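Local atomic coordinates of folylpolyglutamate synthase (FolC) (Helicobacter pylori, PDB entry 6K8C), a protein that probably adds glutamate to dihydropteroate and, in successive ATP-dependent steps, to tetrahydrofolates, yielding dihydrofolate and folylpolyglutamates. Residues 300-310 / 324-333. Numbering follows the deposited sequence.
Sequences IKRIFNAKIIL and LEILKPVIKK
Lys332 lays its side chain across the start of the strand at Ile308, from Lys307 to the side chain of Ile309. Its CB sits 4.0 Å from Lys307 CB; CG, placed between its own backbone N and carbonyl carbon (chi1 67°), comes to 3.6 Å from Ile308 O. From there the chain runs fully extended: CD passes Lys307 O, CE rests 3.8 Å from Ile309 CG1, and NZ forms a salt bridge with Glu371, with a weak bond to a water that also donates to Lys307 O. A long, flexible residue suits this exposed end of the pairing, its methylenes covering backbone and isoleucine while the ammonium group remains at the surface, where Glu371 meets it. Lys307 also spends its methylenes on backbone: they skirt the carbonyls of Pro329 and Ile331, and NZ donates to a water that in turn donates to Lys328 O.

The two backbones pair in parallel, with the second chain turning a corner at Lys332. Ile308 N donates to Val330 O (2.9 Å, 164° at the hydrogen), Lys332 N to Ile308 O, and Leu310 N to Lys333 O. This is the pairing of a right-handed beta-alpha-beta crossover, strand 308-312, helix 320-327 and strand 331-336, in the glutamate ligase domain shared with Mur ligases.

The helix-facing side of the sheet is apolar. Both chi angles of Ile331 lie near -60°, folding CD1 back to 3.7 Å from Ile308 CG1, while its CG2 meets Leu310 CB. Leu310 reaches on with CD2, which touches Leu324 CD2 at 3.6 Å and crosses Leu327 at about a right angle, so branched tips tie strand to helix. Val330, beta-branched just before the strand, holds two methyls apart at CB and divides them: CG2 packs on Ile300 CD1 (3.9 Å), whereas CG1 lies against the CG and CE methylenes of Lys301.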
# COMPACT_ATOMS: atom_id res chain seq x y z
N ILE A 300 -10.12 6.19 18.24
CA ILE A 300 -11.42 5.80 18.79
C ILE A 300 -11.76 6.67 20.00
O ILE A 300 -12.91 7.11 20.16
CB ILE A 300 -11.42 4.30 19.15
CG1 ILE A 300 -11.50 3.44 17.89
CG2 ILE A 300 -12.59 3.99 20.07
CD1 ILE A 300 -11.22 1.97 18.15
N LYS A 301 -10.78 6.92 20.86
CA LYS A 301 -11.03 7.78 22.02
C LYS A 301 -11.44 9.18 21.59
O LYS A 301 -12.38 9.76 22.14
CB LYS A 301 -9.79 7.84 22.91
CG LYS A 301 -9.38 6.52 23.55
CD LYS A 301 -8.01 6.66 24.21
CE LYS A 301 -7.71 5.50 25.14
NZ LYS A 301 -6.33 5.59 25.69
N ARG A 302 -10.74 9.74 20.60
CA ARG A 302 -11.06 11.09 20.14
C ARG A 302 -12.44 11.14 19.49
O ARG A 302 -13.26 12.01 19.80
CB ARG A 302 -10.00 11.58 19.16
CG ARG A 302 -10.34 12.92 18.51
CD ARG A 302 -9.27 13.35 17.51
NE ARG A 302 -9.29 12.55 16.29
CZ ARG A 302 -9.87 12.94 15.15
NH1 ARG A 302 -9.83 12.15 14.08
NH2 ARG A 302 -10.48 14.12 15.08
N ILE A 303 -12.72 10.19 18.60
CA ILE A 303 -13.89 10.29 17.74
C ILE A 303 -15.16 9.86 18.47
O ILE A 303 -16.18 10.56 18.43
CB ILE A 303 -13.67 9.48 16.45
CG1 ILE A 303 -12.52 10.09 15.64
CG2 ILE A 303 -14.95 9.41 15.62
CD1 ILE A 303 -12.27 9.40 14.31
N PHE A 304 -15.12 8.71 19.15
CA PHE A 304 -16.31 8.18 19.79
C PHE A 304 -16.35 8.38 21.30
O PHE A 304 -17.44 8.45 21.87
CB PHE A 304 -16.45 6.68 19.49
CG PHE A 304 -16.52 6.36 18.03
CD1 PHE A 304 -17.58 6.82 17.26
CD2 PHE A 304 -15.53 5.61 17.42
CE1 PHE A 304 -17.65 6.53 15.92
CE2 PHE A 304 -15.60 5.31 16.07
CZ PHE A 304 -16.66 5.78 15.32
N ASN A 305 -15.19 8.45 21.96
CA ASN A 305 -15.11 8.72 23.40
C ASN A 305 -15.95 7.73 24.20
O ASN A 305 -16.62 8.08 25.17
CB ASN A 305 -15.52 10.17 23.70
CG ASN A 305 -15.06 10.63 25.07
OD1 ASN A 305 -13.98 10.26 25.54
ND2 ASN A 305 -15.90 11.43 25.73
N ALA A 306 -15.91 6.47 23.78
CA ALA A 306 -16.64 5.39 24.43
C ALA A 306 -16.12 4.07 23.87
O ALA A 306 -15.40 4.05 22.87
CB ALA A 306 -18.15 5.51 24.22
N LYS A 307 -16.48 2.97 24.53
CA LYS A 307 -16.14 1.66 24.01
C LYS A 307 -17.01 1.35 22.80
O LYS A 307 -18.21 1.66 22.78
CB LYS A 307 -16.32 0.58 25.08
CG LYS A 307 -15.28 0.60 26.19
CD LYS A 307 -15.20 -0.76 26.89
CE LYS A 307 -14.45 -0.67 28.21
NZ LYS A 307 -14.47 -1.96 28.95
N ILE A 308 -16.41 0.75 21.77
CA ILE A 308 -17.11 0.46 20.53
C ILE A 308 -16.95 -1.03 20.20
O ILE A 308 -16.33 -1.78 20.94
CB ILE A 308 -16.62 1.33 19.36
CG1 ILE A 308 -15.22 0.92 18.91
CG2 ILE A 308 -16.65 2.80 19.74
CD1 ILE A 308 -14.75 1.66 17.68
N ILE A 309 -17.54 -1.42 19.08
CA ILE A 309 -17.50 -2.80 18.61
C ILE A 309 -16.42 -2.93 17.54
O ILE A 309 -16.29 -2.06 16.67
CB ILE A 309 -18.88 -3.22 18.06
CG1 ILE A 309 -19.94 -3.10 19.15
CG2 ILE A 309 -18.84 -4.63 17.49
CD1 ILE A 309 -21.34 -3.50 18.70
N LEU A 310 -15.65 -4.01 17.60
CA LEU A 310 -14.62 -4.29 16.61
C LEU A 310 -15.12 -5.32 15.61
O LEU A 310 -15.59 -6.39 16.01
CB LEU A 310 -13.34 -4.79 17.29
CG LEU A 310 -12.16 -5.05 16.35
CD1 LEU A 310 -11.64 -3.74 15.76
CD2 LEU A 310 -11.04 -5.78 17.09
N LEU A 324 -5.25 -7.34 19.53
CA LEU A 324 -6.51 -7.32 20.26
C LEU A 324 -6.30 -6.88 21.71
O LEU A 324 -7.18 -6.22 22.29
CB LEU A 324 -7.17 -8.69 20.20
CG LEU A 324 -7.59 -9.12 18.79
CD1 LEU A 324 -7.86 -10.61 18.72
CD2 LEU A 324 -8.81 -8.32 18.34
N GLU A 325 -5.17 -7.24 22.31
CA GLU A 325 -4.88 -6.77 23.66
C GLU A 325 -4.73 -5.25 23.70
O GLU A 325 -5.19 -4.59 24.63
CB GLU A 325 -3.62 -7.45 24.20
CG GLU A 325 -3.32 -7.12 25.65
CD GLU A 325 -1.99 -7.68 26.11
OE1 GLU A 325 -0.94 -7.30 25.54
OE2 GLU A 325 -1.99 -8.50 27.05
N ILE A 326 -4.09 -4.69 22.67
CA ILE A 326 -3.95 -3.23 22.60
C ILE A 326 -5.31 -2.56 22.44
O ILE A 326 -5.58 -1.52 23.06
CB ILE A 326 -2.99 -2.86 21.45
CG1 ILE A 326 -1.54 -3.19 21.85
CG2 ILE A 326 -3.14 -1.40 21.06
CD1 ILE A 326 -0.61 -3.39 20.67
N LEU A 327 -6.19 -3.15 21.63
CA LEU A 327 -7.48 -2.52 21.36
C LEU A 327 -8.49 -2.76 22.48
O LEU A 327 -9.41 -1.95 22.64
CB LEU A 327 -8.05 -3.03 20.03
CG LEU A 327 -7.31 -2.54 18.79
CD1 LEU A 327 -7.68 -3.37 17.56
CD2 LEU A 327 -7.62 -1.07 18.57
N LYS A 328 -8.33 -3.83 23.24
CA LYS A 328 -9.33 -4.20 24.25
C LYS A 328 -9.80 -3.05 25.14
O LYS A 328 -11.01 -2.98 25.41
CB LYS A 328 -8.79 -5.34 25.13
CG LYS A 328 -9.81 -5.79 26.18
CD LYS A 328 -9.28 -6.90 27.06
CE LYS A 328 -10.28 -7.21 28.16
NZ LYS A 328 -9.73 -8.19 29.13
N PRO A 329 -8.95 -2.14 25.62
CA PRO A 329 -9.45 -1.06 26.50
C PRO A 329 -10.55 -0.20 25.89
O PRO A 329 -11.27 0.46 26.64
CB PRO A 329 -8.20 -0.24 26.80
CG PRO A 329 -7.10 -1.23 26.73
CD PRO A 329 -7.47 -2.16 25.60
N VAL A 330 -10.71 -0.18 24.56
CA VAL A 330 -11.76 0.63 23.94
C VAL A 330 -12.78 -0.22 23.20
O VAL A 330 -13.59 0.32 22.44
CB VAL A 330 -11.17 1.70 23.00
CG1 VAL A 330 -10.34 2.71 23.78
CG2 VAL A 330 -10.35 1.07 21.89
N ILE A 331 -12.75 -1.54 23.39
CA ILE A 331 -13.59 -2.47 22.63
C ILE A 331 -14.47 -3.24 23.61
O ILE A 331 -13.95 -3.88 24.53
CB ILE A 331 -12.76 -3.43 21.78
CG1 ILE A 331 -11.98 -2.66 20.71
CG2 ILE A 331 -13.67 -4.47 21.12
CD1 ILE A 331 -12.88 -1.85 19.77
N LYS A 332 -15.78 -3.18 23.40
CA LYS A 332 -16.72 -3.92 24.25
C LYS A 332 -17.14 -5.25 23.65
O LYS A 332 -17.63 -6.11 24.39
CB LYS A 332 -17.96 -3.07 24.53
CG LYS A 332 -18.83 -2.79 23.30
CD LYS A 332 -19.94 -1.81 23.65
CE LYS A 332 -20.83 -1.52 22.45
NZ LYS A 332 -21.93 -0.58 22.83
N LYS A 333 -16.96 -5.44 22.35
CA LYS A 333 -17.35 -6.70 21.71
C LYS A 333 -16.62 -6.80 20.38
O LYS A 333 -16.36 -5.79 19.72
CB LYS A 333 -18.87 -6.78 21.51
CG LYS A 333 -19.36 -8.17 21.12
CD LYS A 333 -20.88 -8.24 21.12
CE LYS A 333 -21.37 -9.65 20.82
NZ LYS A 333 -22.78 -9.67 20.33
O HOH W 1 -20.45 2.13 24.26
O HOH W 2 -12.96 -3.91 27.30